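Local atomic coordinates of glycosyl hydrolases family 2, sugar binding domain protein (Bacteroides uniformis str. 3978 T3 ii, PDB entry 6D1P), a protein that probably hydrolyses O-glycosidic bonds as a family 2 glycoside hydrolase, a beta-glucuronidase of a human gut bacterium. Residues Gly327-Glu332 with Phe575-Asp580. Numbering follows the deposited sequence. Where two conformers were deposited one is given.
With NA (sodium ion), chain C.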
# COMPACT_ATOMS: atom_id res chain seq x y z
N GLY A 327 0.29 -7.05 38.83
CA GLY A 327 0.49 -7.36 37.42
C GLY A 327 0.29 -6.24 36.43
O GLY A 327 -0.41 -5.26 36.70
N THR A 328 0.92 -6.38 35.27
CA THR A 328 0.70 -5.53 34.11
C THR A 328 0.54 -6.42 32.87
O THR A 328 0.56 -7.66 32.96
CB THR A 328 1.84 -4.49 33.98
OG1 THR A 328 1.44 -3.39 33.15
CG2 THR A 328 3.12 -5.11 33.42
N HIS A 329 0.34 -5.79 31.71
CA HIS A 329 0.47 -6.47 30.42
C HIS A 329 1.46 -5.70 29.55
O HIS A 329 1.78 -4.53 29.81
CB HIS A 329 -0.84 -6.55 29.61
CG HIS A 329 -2.02 -7.13 30.33
ND1 HIS A 329 -2.67 -6.47 31.35
CD2 HIS A 329 -2.72 -8.26 30.10
CE1 HIS A 329 -3.70 -7.19 31.74
NE2 HIS A 329 -3.76 -8.28 31.00
N ARG A 330 1.91 -6.37 28.49
CA ARG A 330 2.66 -5.73 27.42
C ARG A 330 2.24 -6.36 26.10
O ARG A 330 1.87 -7.54 26.05
CB ARG A 330 4.19 -5.89 27.61
CG ARG A 330 4.68 -7.30 27.32
CD ARG A 330 6.20 -7.45 27.45
NE ARG A 330 6.95 -6.61 26.52
CZ ARG A 330 7.21 -6.93 25.25
NH1 ARG A 330 6.77 -8.07 24.75
NH2 ARG A 330 7.91 -6.11 24.49
N HIS A 331 2.25 -5.56 25.04
CA HIS A 331 2.05 -6.04 23.69
C HIS A 331 3.40 -6.13 23.00
O HIS A 331 4.37 -5.51 23.42
CB HIS A 331 1.13 -5.11 22.89
CG HIS A 331 -0.30 -5.56 22.83
ND1 HIS A 331 -0.68 -6.76 22.28
CD2 HIS A 331 -1.45 -4.95 23.23
CE1 HIS A 331 -1.99 -6.89 22.36
NE2 HIS A 331 -2.48 -5.80 22.93
N GLU A 332 3.47 -6.93 21.93
CA GLU A 332 4.69 -6.94 21.13
C GLU A 332 4.55 -5.84 20.08
O GLU A 332 4.18 -6.06 18.92
CB GLU A 332 4.94 -8.33 20.55
CG GLU A 332 5.63 -9.24 21.59
CD GLU A 332 6.16 -10.54 21.02
OE1 GLU A 332 5.77 -10.89 19.87
OE2 GLU A 332 6.95 -11.21 21.73
N PHE A 575 -3.12 -4.64 35.64
CA PHE A 575 -3.71 -3.51 34.94
C PHE A 575 -3.34 -3.57 33.47
O PHE A 575 -2.36 -4.20 33.08
CB PHE A 575 -3.31 -2.18 35.59
CG PHE A 575 -1.89 -1.74 35.31
CD1 PHE A 575 -0.86 -2.07 36.19
CD2 PHE A 575 -1.59 -0.91 34.22
CE1 PHE A 575 0.45 -1.63 35.96
CE2 PHE A 575 -0.29 -0.47 33.96
CZ PHE A 575 0.73 -0.82 34.84
N TRP A 576 -4.20 -2.99 32.64
CA TRP A 576 -3.99 -2.90 31.19
C TRP A 576 -3.79 -1.43 30.89
O TRP A 576 -4.73 -0.64 30.97
CB TRP A 576 -5.17 -3.48 30.42
CG TRP A 576 -5.00 -3.46 28.91
CD1 TRP A 576 -5.14 -2.38 28.08
CD2 TRP A 576 -4.64 -4.56 28.07
NE1 TRP A 576 -4.87 -2.75 26.79
CE2 TRP A 576 -4.56 -4.08 26.75
CE3 TRP A 576 -4.37 -5.92 28.32
CZ2 TRP A 576 -4.25 -4.91 25.66
CZ3 TRP A 576 -4.05 -6.74 27.25
CH2 TRP A 576 -3.99 -6.23 25.93
N THR A 577 -2.56 -1.05 30.54
CA THR A 577 -1.47 -1.95 30.22
C THR A 577 -0.21 -1.15 30.50
O THR A 577 -0.30 0.04 30.87
CB THR A 577 -1.52 -2.43 28.71
OG1 THR A 577 -0.49 -3.40 28.47
CG2 THR A 577 -1.36 -1.25 27.74
N PHE A 578 0.97 -1.76 30.34
CA PHE A 578 2.19 -1.05 30.72
C PHE A 578 2.45 0.15 29.80
O PHE A 578 2.73 1.26 30.27
CB PHE A 578 3.40 -1.98 30.70
CG PHE A 578 4.70 -1.29 31.03
CD1 PHE A 578 4.91 -0.75 32.30
CD2 PHE A 578 5.70 -1.17 30.08
CE1 PHE A 578 6.11 -0.08 32.61
CE2 PHE A 578 6.90 -0.52 30.37
CZ PHE A 578 7.11 0.03 31.64
N LYS A 579 2.34 -0.07 28.48
CA LYS A 579 2.82 0.86 27.47
C LYS A 579 1.77 1.11 26.40
O LYS A 579 1.14 0.16 25.91
CB LYS A 579 4.11 0.31 26.83
CG LYS A 579 4.86 1.30 25.96
CD LYS A 579 6.26 0.78 25.62
CE LYS A 579 6.17 -0.39 24.62
NZ LYS A 579 7.36 -1.25 24.81
N ASP A 580 1.57 2.38 26.05
CA ASP A 580 0.78 2.75 24.88
C ASP A 580 1.19 1.89 23.69
O ASP A 580 2.38 1.71 23.43
CB ASP A 580 1.00 4.23 24.54
CG ASP A 580 0.33 5.17 25.50
OD1 ASP A 580 -0.27 4.67 26.48
OD2 ASP A 580 0.40 6.41 25.28
NA NA C . 3.76 -0.54 23.06
O HOH W 1 5.55 -3.68 24.70
O HOH W 2 3.16 -2.71 24.74
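The end of strand 321-329 runs parallel to the chain leaving strand 572-574, with Thr328 CA 4.9 Å from Phe575 CA. Phe575 N donates to Gly327 O from well above the carbonyl plane, whereas Phe578 N meets His329 O within that carbonyl's plane at 2.9 Å. Between these bonds the chain bends through a cis peptide joining Trp576 to Thr577, a feature familiar at the end of the last barrel strand in related glycosidases. His329, its CG anti to the carbonyl carbon (chi1 -53°), directs ND1 to Phe575 O at 2.9 Å; the acceptor lies almost in the imidazole plane. The indole of Trp576 turns its edge onto one imidazole face, CE3 standing 3.3 Å from His329 CG, with the planes inclined at 57°. Farther along that indole, CZ2 lies 3.4 Å from His331 NE2, while Tyr366 binds His331 ND1. An alanine at His329 takes away the imidazole that donates to Phe575 O and would probably leave the Trp576 indole less firmly held. Thr328 OG1 sits over the Phe575 ring, 3.2 Å from CZ. Water 2 links His331 N to the sodium ion, which Asp580 O and Asp333 also bind. A glycerol beside Trp576 is consistent with a pocket here. The contact joins the first and last strands of the TIM barrel; strand 360-362 flanks Thr328, and helix 343-356 packs against Thr328 and Phe578.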